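Local coordinates for membrane lipoprotein family protein (PDB 4PEV) that probably serves as the solute-binding component of an ABC transporter, a lipoprotein of the BMP family that holds adenosine between its two lobes, at residues I53-R64 and V86-Q94; Y133-A144 and N151-E159. All coordinates share one frame; numbering follows the deposited sequence.

In the fold
From the N terminus, strand 54-59 runs to the adenosine pocket, helix 69-84 carries the chain back, and strand 87-91 pairs alongside; interaction 1 closes this beta-alpha-beta unit. The chain then adds strand 114-118 on the other side of strand 54-59 and passes through helix 123-132 to strand 137-141. Interaction 2 closes a much shorter loop, with no helix in the six residues between its segments. The two contacts follow one another in series, neither nested nor crossed, with centres about 15 Å apart. Both belong to one parallel sheet in the order 87-91, 54-59, 114-118, 137-141, 152-157, 320-324, and both touch adenosine.

Interaction 1: residues I53-R64 and V86-Q94; sequences ISVLVLFDVGGR and VDVVFQTPQ. With ADN (adenosine), chain F; GOL (glycerol), chain G.
Phe90 receives the guanidinium of Arg64 over one ring face, a cation-pi stack with Arg64 CZ 4.0 Å from the Phe90 ring centroid and the planes 26° apart. A bend at chi3 (-76°) folds the arginine over the ring, and its NH2 bonds O1 of a glycerol, probably a crystallisation additive, at 2.7 Å. Val88 CG1 lies at the opposite face of Phe90, offset toward the rim. Phe59 meets Phe90 rim to rim, CE2 to CD1 at 3.7 Å, the planes almost parallel but neither ring over the other. On the other side of the sheet, Leu56 CD1 reaches Val89 CG1 at 3.7 Å, and Leu58 CD1 rests on Gln91 CB.

The backbones hold these side chains in parallel register. Val57 N bonds Val89 O at 2.8 Å and Phe59 N bonds Gln91 O, while the intervening bond from Gln91 N to Val57 O is weak. Farther out, strand 114-118 flanks strand 54-59, helix 99-108 packs on Leu56 and Leu58, and helix 69-84 touches Phe59, Arg64 and Phe90. Just after Phe59, Asp60 OD2 lies 3.1 Å from adenosine N1 and accepts a bond from Leu121 N. This is a beta-alpha-beta unit of the periplasmic-binding-protein fold, the loop that follows its first strand delivering a binding residue.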
loop_
_atom_site.group_PDB
_atom_site.type_symbol
_atom_site.label_atom_id
_atom_site.label_comp_id
_atom_site.label_asym_id
_atom_site.label_seq_id
_atom_site.Cartn_x
_atom_site.Cartn_y
_atom_site.Cartn_z
ATOM N N ILE C 53 19.147 18.307 -14.449
ATOM C CA ILE C 53 18.968 17.907 -13.061
ATOM C C ILE C 53 18.992 16.380 -12.887
ATOM O O ILE C 53 18.461 15.617 -13.693
ATOM C CB ILE C 53 17.692 18.568 -12.483
ATOM C CG1 ILE C 53 18.051 19.982 -12.028
ATOM C CG2 ILE C 53 17.097 17.793 -11.305
ATOM C CD1 ILE C 53 16.856 20.865 -11.778
ATOM N N SER C 54 19.602 15.953 -11.793
ATOM C CA SER C 54 20.021 14.585 -11.612
ATOM C C SER C 54 19.439 14.022 -10.319
ATOM O O SER C 54 19.577 14.637 -9.260
ATOM C CB SER C 54 21.540 14.589 -11.559
ATOM O OG SER C 54 22.031 13.325 -11.195
ATOM N N VAL C 55 18.787 12.862 -10.401
ATOM C CA VAL C 55 18.085 12.296 -9.254
ATOM C C VAL C 55 18.493 10.846 -9.076
ATOM O O VAL C 55 18.682 10.112 -10.051
ATOM C CB VAL C 55 16.553 12.378 -9.408
ATOM C CG1 VAL C 55 15.845 11.779 -8.203
ATOM C CG2 VAL C 55 16.088 13.814 -9.572
ATOM N N LEU C 56 18.646 10.450 -7.814
ATOM C CA LEU C 56 18.910 9.072 -7.455
ATOM C C LEU C 56 17.691 8.562 -6.723
ATOM O O LEU C 56 17.240 9.176 -5.753
ATOM C CB LEU C 56 20.131 8.964 -6.543
ATOM C CG LEU C 56 20.529 7.541 -6.133
ATOM C CD1 LEU C 56 20.975 6.694 -7.324
ATOM C CD2 LEU C 56 21.622 7.603 -5.088
ATOM N N VAL C 57 17.150 7.451 -7.209
ATOM C CA VAL C 57 16.059 6.768 -6.541
ATOM C C VAL C 57 16.633 5.512 -5.952
ATOM O O VAL C 57 17.195 4.664 -6.661
ATOM C CB VAL C 57 14.921 6.396 -7.485
ATOM C CG1 VAL C 57 13.833 5.641 -6.711
ATOM C CG2 VAL C 57 14.350 7.649 -8.141
ATOM N N LEU C 58 16.476 5.399 -4.646
ATOM C CA LEU C 58 17.236 4.473 -3.860
ATOM C C LEU C 58 16.210 3.602 -3.154
ATOM O O LEU C 58 15.532 4.044 -2.230
ATOM C CB LEU C 58 18.123 5.279 -2.907
ATOM C CG LEU C 58 19.416 4.741 -2.284
ATOM C CD1 LEU C 58 20.127 3.686 -3.118
ATOM C CD2 LEU C 58 20.353 5.895 -1.979
ATOM N N PHE C 59 16.056 2.380 -3.648
ATOM C CA PHE C 59 15.090 1.461 -3.106
ATOM C C PHE C 59 15.568 0.836 -1.814
ATOM O O PHE C 59 16.748 0.848 -1.455
ATOM C CB PHE C 59 14.728 0.366 -4.121
ATOM C CG PHE C 59 14.043 0.889 -5.360
ATOM C CD1 PHE C 59 12.779 1.483 -5.279
ATOM C CD2 PHE C 59 14.664 0.803 -6.605
ATOM C CE1 PHE C 59 12.149 1.982 -6.424
ATOM C CE2 PHE C 59 14.040 1.285 -7.750
ATOM C CZ PHE C 59 12.782 1.877 -7.662
ATOM N N ASP C 60 14.597 0.280 -1.118
ATOM C CA ASP C 60 14.784 -0.276 0.194
ATOM C C ASP C 60 15.291 -1.684 0.012
ATOM O O ASP C 60 16.458 -1.967 0.190
ATOM C CB ASP C 60 13.420 -0.303 0.913
ATOM C CG ASP C 60 13.519 0.086 2.317
ATOM O OD1 ASP C 60 14.654 0.372 2.735
ATOM O OD2 ASP C 60 12.478 0.132 2.992
ATOM N N VAL C 61 14.384 -2.553 -0.405
ATOM C CA VAL C 61 14.588 -3.977 -0.337
ATOM C C VAL C 61 14.587 -4.514 -1.758
ATOM O O VAL C 61 15.592 -5.049 -2.231
ATOM C CB VAL C 61 13.448 -4.633 0.473
ATOM C CG1 VAL C 61 13.564 -6.149 0.449
ATOM C CG2 VAL C 61 13.436 -4.099 1.900
ATOM N N GLY C 62 13.467 -4.313 -2.444
ATOM C CA GLY C 62 13.165 -5.073 -3.632
ATOM C C GLY C 62 13.725 -4.521 -4.909
ATOM O O GLY C 62 14.345 -5.252 -5.681
ATOM N N GLY C 63 13.505 -3.235 -5.141
ATOM C CA GLY C 63 13.601 -2.684 -6.494
ATOM C C GLY C 63 12.312 -2.887 -7.293
ATOM O O GLY C 63 11.299 -3.350 -6.766
ATOM N N ARG C 64 12.350 -2.526 -8.568
ATOM C CA ARG C 64 11.194 -2.677 -9.451
ATOM C C ARG C 64 10.818 -4.149 -9.706
ATOM O O ARG C 64 11.596 -5.063 -9.391
ATOM C CB ARG C 64 11.460 -1.947 -10.761
ATOM C CG ARG C 64 11.592 -0.439 -10.575
ATOM C CD ARG C 64 12.142 0.246 -11.811
ATOM N NE ARG C 64 13.579 0.047 -11.952
ATOM C CZ ARG C 64 14.284 0.396 -13.027
ATOM N NH1 ARG C 64 13.680 0.963 -14.062
ATOM N NH2 ARG C 64 15.597 0.177 -13.070
ATOM N N VAL C 86 14.616 15.484 -16.374
ATOM C CA VAL C 86 15.681 15.133 -15.425
ATOM C C VAL C 86 16.296 13.754 -15.726
ATOM O O VAL C 86 15.679 12.930 -16.410
ATOM C CB VAL C 86 15.193 15.203 -13.945
ATOM C CG1 VAL C 86 14.119 16.261 -13.767
ATOM C CG2 VAL C 86 14.658 13.883 -13.448
ATOM N N ASP C 87 17.515 13.519 -15.219
ATOM C CA ASP C 87 18.172 12.199 -15.289
ATOM C C ASP C 87 17.870 11.446 -14.020
ATOM O O ASP C 87 18.132 11.942 -12.931
ATOM C CB ASP C 87 19.694 12.299 -15.411
ATOM C CG ASP C 87 20.137 13.240 -16.516
ATOM O OD1 ASP C 87 19.377 13.436 -17.506
ATOM O OD2 ASP C 87 21.258 13.794 -16.388
ATOM N N VAL C 88 17.314 10.249 -14.159
ATOM C CA VAL C 88 17.084 9.383 -13.021
ATOM C C VAL C 88 18.042 8.183 -13.068
ATOM O O VAL C 88 18.276 7.605 -14.120
ATOM C CB VAL C 88 15.616 8.941 -12.972
ATOM C CG1 VAL C 88 15.385 7.924 -11.867
ATOM C CG2 VAL C 88 14.721 10.146 -12.746
ATOM N N VAL C 89 18.631 7.860 -11.920
ATOM C CA VAL C 89 19.366 6.617 -11.714
ATOM C C VAL C 89 18.642 5.859 -10.612
ATOM O O VAL C 89 18.314 6.442 -9.587
ATOM C CB VAL C 89 20.802 6.894 -11.238
ATOM C CG1 VAL C 89 21.505 5.598 -10.844
ATOM C CG2 VAL C 89 21.583 7.636 -12.306
ATOM N N PHE C 90 18.374 4.572 -10.825
ATOM C CA PHE C 90 17.795 3.720 -9.780
ATOM C C PHE C 90 18.914 2.938 -9.144
ATOM O O PHE C 90 19.981 2.789 -9.724
ATOM C CB PHE C 90 16.760 2.767 -10.348
ATOM C CG PHE C 90 15.606 3.461 -10.994
ATOM C CD1 PHE C 90 14.575 3.971 -10.227
ATOM C CD2 PHE C 90 15.558 3.623 -12.370
ATOM C CE1 PHE C 90 13.509 4.611 -10.813
ATOM C CE2 PHE C 90 14.491 4.264 -12.968
ATOM C CZ PHE C 90 13.462 4.752 -12.192
ATOM N N GLN C 91 18.684 2.457 -7.934
ATOM C CA GLN C 91 19.699 1.684 -7.241
ATOM C C GLN C 91 19.083 0.868 -6.110
ATOM O O GLN C 91 18.228 1.360 -5.363
ATOM C CB GLN C 91 20.770 2.618 -6.700
ATOM C CG GLN C 91 21.928 1.894 -6.045
ATOM C CD GLN C 91 23.038 2.829 -5.648
ATOM O OE1 GLN C 91 23.279 3.844 -6.298
ATOM N NE2 GLN C 91 23.729 2.488 -4.575
ATOM N N THR C 92 19.520 -0.386 -5.998
ATOM C CA THR C 92 18.953 -1.334 -5.034
ATOM C C THR C 92 20.076 -1.984 -4.225
ATOM O O THR C 92 20.834 -2.798 -4.759
ATOM C CB THR C 92 18.110 -2.421 -5.742
ATOM O OG1 THR C 92 17.288 -1.820 -6.757
ATOM C CG2 THR C 92 17.222 -3.147 -4.737
ATOM N N PRO C 93 20.191 -1.625 -2.937
ATOM C CA PRO C 93 21.201 -2.229 -2.088
ATOM C C PRO C 93 20.982 -3.717 -1.980
ATOM O O PRO C 93 19.833 -4.174 -1.965
ATOM C CB PRO C 93 20.969 -1.581 -0.715
ATOM C CG PRO C 93 20.094 -0.422 -0.949
ATOM C CD PRO C 93 19.298 -0.741 -2.177
ATOM N N GLN C 94 22.073 -4.465 -1.889
ATOM C CA GLN C 94 22.002 -5.923 -1.852
ATOM C C GLN C 94 21.853 -6.463 -0.446
ATOM O O GLN C 94 21.520 -7.627 -0.290
ATOM C CB GLN C 94 23.236 -6.529 -2.518
ATOM C CG GLN C 94 23.261 -6.306 -4.026
ATOM C CD GLN C 94 21.967 -6.744 -4.709
ATOM O OE1 GLN C 94 21.700 -7.941 -4.845
ATOM N NE2 GLN C 94 21.156 -5.766 -5.141
HETATM O "O5'" ADN F . 2.735 -3.460 -0.229
HETATM C "C5'" ADN F . 2.138 -2.967 0.986
HETATM C "C4'" ADN F . 2.951 -1.907 1.737
HETATM O "O4'" ADN F . 4.184 -2.431 2.238
HETATM C "C3'" ADN F . 3.367 -0.665 0.954
HETATM O "O3'" ADN F . 2.303 0.285 0.838
HETATM C "C2'" ADN F . 4.554 -0.159 1.767
HETATM O "O2'" ADN F . 4.168 0.627 2.903
HETATM C "C1'" ADN F . 5.202 -1.435 2.237
HETATM N N9 ADN F . 6.268 -1.864 1.313
HETATM C C8 ADN F . 6.125 -2.521 0.138
HETATM N N7 ADN F . 7.330 -2.769 -0.440
HETATM C C5 ADN F . 8.264 -2.264 0.395
HETATM C C6 ADN F . 9.738 -2.162 0.425
HETATM N N6 ADN F . 10.466 -2.665 -0.589
HETATM N N1 ADN F . 10.323 -1.544 1.482
HETATM C C2 ADN F . 9.607 -1.022 2.501
HETATM N N3 ADN F . 8.270 -1.076 2.540
HETATM C C4 ADN F . 7.558 -1.665 1.541
HETATM C C1 GOL G . 16.364 -2.240 -11.157
HETATM O O1 GOL G . 16.979 -0.961 -11.044
HETATM C C2 GOL G . 16.094 -2.703 -9.748
HETATM O O2 GOL G . 15.310 -1.664 -9.210
HETATM C C3 GOL G . 15.321 -4.020 -9.727
HETATM O O3 GOL G . 15.526 -4.737 -8.501
#

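Interaction 2: residues Y133-A144 and N151-E159; sequences YPEQKYALIDAA and NVASYLFRE. With ADN (adenosine), chain F.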
loop_
_atom_site.group_PDB
_atom_site.type_symbol
_atom_site.label_atom_id
_atom_site.label_comp_id
_atom_site.label_asym_id
_atom_site.label_seq_id
_atom_site.Cartn_x
_atom_site.Cartn_y
_atom_site.Cartn_z
ATOM N N TYR C 133 25.638 15.984 5.545
ATOM C CA TYR C 133 25.657 16.631 4.210
ATOM C C TYR C 133 24.520 17.627 4.084
ATOM O O TYR C 133 23.576 17.396 3.340
ATOM C CB TYR C 133 25.546 15.591 3.093
ATOM C CG TYR C 133 26.591 14.510 3.166
ATOM C CD1 TYR C 133 27.823 14.680 2.575
ATOM C CD2 TYR C 133 26.337 13.321 3.818
ATOM C CE1 TYR C 133 28.787 13.701 2.638
ATOM C CE2 TYR C 133 27.292 12.329 3.886
ATOM C CZ TYR C 133 28.514 12.530 3.290
ATOM O OH TYR C 133 29.477 11.565 3.343
ATOM N N PRO C 134 24.602 18.750 4.808
ATOM C CA PRO C 134 23.402 19.585 4.952
ATOM C C PRO C 134 22.939 20.255 3.652
ATOM O O PRO C 134 21.803 20.743 3.588
ATOM C CB PRO C 134 23.811 20.641 6.002
ATOM C CG PRO C 134 25.159 20.242 6.502
ATOM C CD PRO C 134 25.770 19.334 5.487
ATOM N N GLU C 135 23.811 20.285 2.645
ATOM C CA GLU C 135 23.491 20.871 1.349
ATOM C C GLU C 135 23.007 19.828 0.322
ATOM O O GLU C 135 22.625 20.172 -0.792
ATOM C CB GLU C 135 24.708 21.649 0.837
ATOM C CG GLU C 135 24.996 22.913 1.652
ATOM C CD GLU C 135 26.206 23.708 1.144
ATOM O OE1 GLU C 135 26.693 23.452 0.012
ATOM O OE2 GLU C 135 26.678 24.604 1.888
ATOM N N GLN C 136 23.018 18.558 0.712
ATOM C CA GLN C 136 22.411 17.490 -0.074
ATOM C C GLN C 136 20.943 17.420 0.289
ATOM O O GLN C 136 20.632 17.245 1.468
ATOM C CB GLN C 136 23.067 16.135 0.252
ATOM C CG GLN C 136 22.487 14.934 -0.469
ATOM C CD GLN C 136 22.534 15.113 -1.968
ATOM O OE1 GLN C 136 23.603 15.297 -2.528
ATOM N NE2 GLN C 136 21.375 15.085 -2.622
ATOM N N LYS C 137 20.063 17.524 -0.717
ATOM C CA LYS C 137 18.617 17.379 -0.515
ATOM C C LYS C 137 18.172 15.929 -0.630
ATOM O O LYS C 137 18.633 15.208 -1.510
ATOM C CB LYS C 137 17.829 18.181 -1.532
ATOM C CG LYS C 137 18.396 19.547 -1.813
ATOM C CD LYS C 137 17.323 20.478 -2.354
ATOM C CE LYS C 137 17.934 21.624 -3.146
ATOM N NZ LYS C 137 18.562 21.137 -4.410
ATOM N N TYR C 138 17.244 15.540 0.251
ATOM C CA TYR C 138 16.713 14.181 0.339
ATOM C C TYR C 138 15.197 14.200 0.348
ATOM O O TYR C 138 14.605 15.065 0.975
ATOM C CB TYR C 138 17.148 13.531 1.637
ATOM C CG TYR C 138 18.640 13.423 1.839
ATOM C CD1 TYR C 138 19.354 12.359 1.319
ATOM C CD2 TYR C 138 19.333 14.370 2.580
ATOM C CE1 TYR C 138 20.710 12.254 1.513
ATOM C CE2 TYR C 138 20.688 14.265 2.793
ATOM C CZ TYR C 138 21.368 13.211 2.253
ATOM O OH TYR C 138 22.716 13.103 2.452
ATOM N N ALA C 139 14.567 13.237 -0.325
ATOM C CA ALA C 139 13.145 12.957 -0.100
ATOM C C ALA C 139 12.990 11.546 0.457
ATOM O O ALA C 139 13.457 10.586 -0.133
ATOM C CB ALA C 139 12.337 13.133 -1.371
ATOM N N LEU C 140 12.376 11.442 1.629
ATOM C CA LEU C 140 12.095 10.155 2.246
ATOM C C LEU C 140 10.654 9.823 1.936
ATOM O O LEU C 140 9.774 10.628 2.202
ATOM C CB LEU C 140 12.311 10.240 3.753
ATOM C CG LEU C 140 12.186 8.949 4.568
ATOM C CD1 LEU C 140 12.916 7.761 3.935
ATOM C CD2 LEU C 140 12.689 9.174 5.987
ATOM N N ILE C 141 10.411 8.659 1.340
ATOM C CA ILE C 141 9.046 8.259 0.975
ATOM C C ILE C 141 8.548 7.155 1.907
ATOM O O ILE C 141 9.282 6.200 2.193
ATOM C CB ILE C 141 8.945 7.753 -0.477
ATOM C CG1 ILE C 141 9.659 8.696 -1.461
ATOM C CG2 ILE C 141 7.492 7.558 -0.874
ATOM C CD1 ILE C 141 9.218 10.146 -1.412
ATOM N N ASP C 142 7.301 7.317 2.373
ATOM C CA ASP C 142 6.619 6.368 3.261
ATOM C C ASP C 142 7.169 6.399 4.688
ATOM O O ASP C 142 6.943 5.475 5.468
ATOM C CB ASP C 142 6.688 4.942 2.681
ATOM C CG ASP C 142 5.505 4.064 3.096
ATOM O OD1 ASP C 142 4.353 4.546 3.012
ATOM O OD2 ASP C 142 5.723 2.884 3.480
ATOM N N ALA C 143 7.889 7.465 5.030
ATOM C CA ALA C 143 8.453 7.607 6.374
ATOM C C ALA C 143 8.831 9.040 6.639
ATOM O O ALA C 143 8.990 9.833 5.715
ATOM C CB ALA C 143 9.666 6.707 6.572
ATOM N N ALA C 144 8.946 9.353 7.923
ATOM C CA ALA C 144 9.405 10.652 8.368
ATOM C C ALA C 144 10.437 10.494 9.460
ATOM O O ALA C 144 10.370 9.592 10.310
ATOM C CB ALA C 144 8.252 11.497 8.859
ATOM N N ASN C 151 17.211 19.912 5.013
ATOM C CA ASN C 151 17.537 19.190 3.795
ATOM C C ASN C 151 16.775 17.861 3.641
ATOM O O ASN C 151 17.165 17.005 2.829
ATOM C CB ASN C 151 19.057 18.976 3.701
ATOM C CG ASN C 151 19.598 18.048 4.775
ATOM O OD1 ASN C 151 19.052 17.958 5.876
ATOM N ND2 ASN C 151 20.686 17.356 4.459
ATOM N N VAL C 152 15.692 17.684 4.402
ATOM C CA VAL C 152 14.897 16.465 4.291
ATOM C C VAL C 152 13.408 16.751 4.216
ATOM O O VAL C 152 12.817 17.260 5.171
ATOM C CB VAL C 152 15.161 15.507 5.461
ATOM C CG1 VAL C 152 14.267 14.282 5.354
ATOM C CG2 VAL C 152 16.618 15.077 5.467
ATOM N N ALA C 153 12.816 16.400 3.076
ATOM C CA ALA C 153 11.366 16.399 2.887
ATOM C C ALA C 153 10.837 14.986 3.074
ATOM O O ALA C 153 11.154 14.107 2.283
ATOM C CB ALA C 153 11.019 16.894 1.496
ATOM N N SER C 154 10.037 14.774 4.122
ATOM C CA SER C 154 9.400 13.486 4.401
ATOM C C SER C 154 7.985 13.428 3.808
ATOM O O SER C 154 7.221 14.395 3.911
ATOM C CB SER C 154 9.307 13.270 5.910
ATOM O OG SER C 154 10.588 13.158 6.522
ATOM N N TYR C 155 7.639 12.299 3.190
ATOM C CA TYR C 155 6.284 12.046 2.690
ATOM C C TYR C 155 5.697 10.827 3.407
ATOM O O TYR C 155 6.121 9.693 3.189
ATOM C CB TYR C 155 6.292 11.853 1.177
ATOM C CG TYR C 155 6.620 13.118 0.391
ATOM C CD1 TYR C 155 7.932 13.552 0.243
ATOM C CD2 TYR C 155 5.619 13.868 -0.211
ATOM C CE1 TYR C 155 8.239 14.700 -0.479
ATOM C CE2 TYR C 155 5.908 15.017 -0.929
ATOM C CZ TYR C 155 7.222 15.436 -1.070
ATOM O OH TYR C 155 7.522 16.594 -1.789
ATOM N N LEU C 156 4.754 11.093 4.306
ATOM C CA LEU C 156 4.087 10.068 5.095
ATOM C C LEU C 156 2.684 9.925 4.592
ATOM O O LEU C 156 2.087 10.912 4.161
ATOM C CB LEU C 156 3.962 10.502 6.546
ATOM C CG LEU C 156 5.176 10.268 7.422
ATOM C CD1 LEU C 156 4.999 11.069 8.701
ATOM C CD2 LEU C 156 5.344 8.779 7.700
ATOM N N PHE C 157 2.142 8.711 4.670
ATOM C CA PHE C 157 0.736 8.490 4.353
ATOM C C PHE C 157 -0.028 8.131 5.613
ATOM O O PHE C 157 0.554 7.694 6.604
ATOM C CB PHE C 157 0.576 7.401 3.301
ATOM C CG PHE C 157 1.167 7.756 1.964
ATOM C CD1 PHE C 157 2.517 7.551 1.712
ATOM C CD2 PHE C 157 0.378 8.276 0.961
ATOM C CE1 PHE C 157 3.064 7.875 0.483
ATOM C CE2 PHE C 157 0.915 8.601 -0.273
ATOM C CZ PHE C 157 2.260 8.400 -0.513
ATOM N N ARG C 158 -1.333 8.346 5.574
ATOM C CA ARG C 158 -2.200 7.964 6.675
ATOM C C ARG C 158 -2.946 6.698 6.244
ATOM O O ARG C 158 -4.110 6.754 5.835
ATOM C CB ARG C 158 -3.150 9.120 7.014
ATOM C CG ARG C 158 -2.450 10.400 7.475
ATOM C CD ARG C 158 -3.450 11.448 7.971
ATOM N NE ARG C 158 -4.334 11.910 6.898
ATOM C CZ ARG C 158 -4.016 12.839 5.994
ATOM N NH1 ARG C 158 -2.831 13.453 6.032
ATOM N NH2 ARG C 158 -4.892 13.163 5.043
ATOM N N GLU C 159 -2.247 5.564 6.334
ATOM C CA GLU C 159 -2.718 4.285 5.798
ATOM C C GLU C 159 -3.970 3.771 6.480
ATOM O O GLU C 159 -4.726 3.007 5.893
ATOM C CB GLU C 159 -1.639 3.208 5.925
ATOM C CG GLU C 159 -0.495 3.323 4.937
ATOM C CD GLU C 159 0.608 4.274 5.368
ATOM O OE1 GLU C 159 0.534 4.863 6.466
ATOM O OE2 GLU C 159 1.573 4.425 4.593
HETATM O "O5'" ADN F . 2.735 -3.460 -0.229
HETATM C "C5'" ADN F . 2.138 -2.967 0.986
HETATM C "C4'" ADN F . 2.951 -1.907 1.737
HETATM O "O4'" ADN F . 4.184 -2.431 2.238
HETATM C "C3'" ADN F . 3.367 -0.665 0.954
HETATM O "O3'" ADN F . 2.303 0.285 0.838
HETATM C "C2'" ADN F . 4.554 -0.159 1.767
HETATM O "O2'" ADN F . 4.168 0.627 2.903
HETATM C "C1'" ADN F . 5.202 -1.435 2.237
HETATM N N9 ADN F . 6.268 -1.864 1.313
HETATM C C8 ADN F . 6.125 -2.521 0.138
HETATM N N7 ADN F . 7.330 -2.769 -0.440
HETATM C C5 ADN F . 8.264 -2.264 0.395
HETATM C C6 ADN F . 9.738 -2.162 0.425
HETATM N N6 ADN F . 10.466 -2.665 -0.589
HETATM N N1 ADN F . 10.323 -1.544 1.482
HETATM C C2 ADN F . 9.607 -1.022 2.501
HETATM N N3 ADN F . 8.270 -1.076 2.540
HETATM C C4 ADN F . 7.558 -1.665 1.541
#
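Asn151 turns its side chain back onto Gln136 and Pro134, in the turn Tyr133-Gln136. CB sits 3.2 Å from Gln136 O and also touches Pro134 O. With CG held between the backbone N and the carbonyl carbon (chi1 67°), the amide reaches back to the turn, and ND2 donates to Gln136 O at 3.0 Å, the acceptor oxygen standing 23° out of the Asn151 amide plane. The same ND2 lies at the edge of the Tyr138 ring, in its plane and 3.5 Å from CE2, with ring and amide 79° apart. ND2 also bonds Ala130 O, so it joins the end of helix 123-132 to the turn. With an alanine here the amide is gone, and Gln136 O and Ala130 O would probably lose this donor, leaving the turn less firmly tied to the start of the neighbouring strand.

From there the strands run parallel: Asn151 O accepts from Tyr138 N, and the pairing continues through Leu140 N to Ala153 O and Tyr155 N to Leu140 O (2.9 Å). Ile141 CD1 packs on Tyr155 CD1, while Leu156 CD1 lies beside Ala144 CB.

At the far end, Asp142 OD2 accepts a bond from adenosine O2' at 2.8 Å. Its OD1 stands 3.2 Å from Glu159 OE2; Lys299 forms salt bridges with both and probably offsets their repulsion. Strand 137-141 thus brings Asp142 to the ribose in the interlobe pocket, with Glu159, just after the neighbouring strand, sharing Lys299, an arrangement characteristic of the periplasmic-binding-protein fold, whose ligand site lies at the C-terminal ends of such strands.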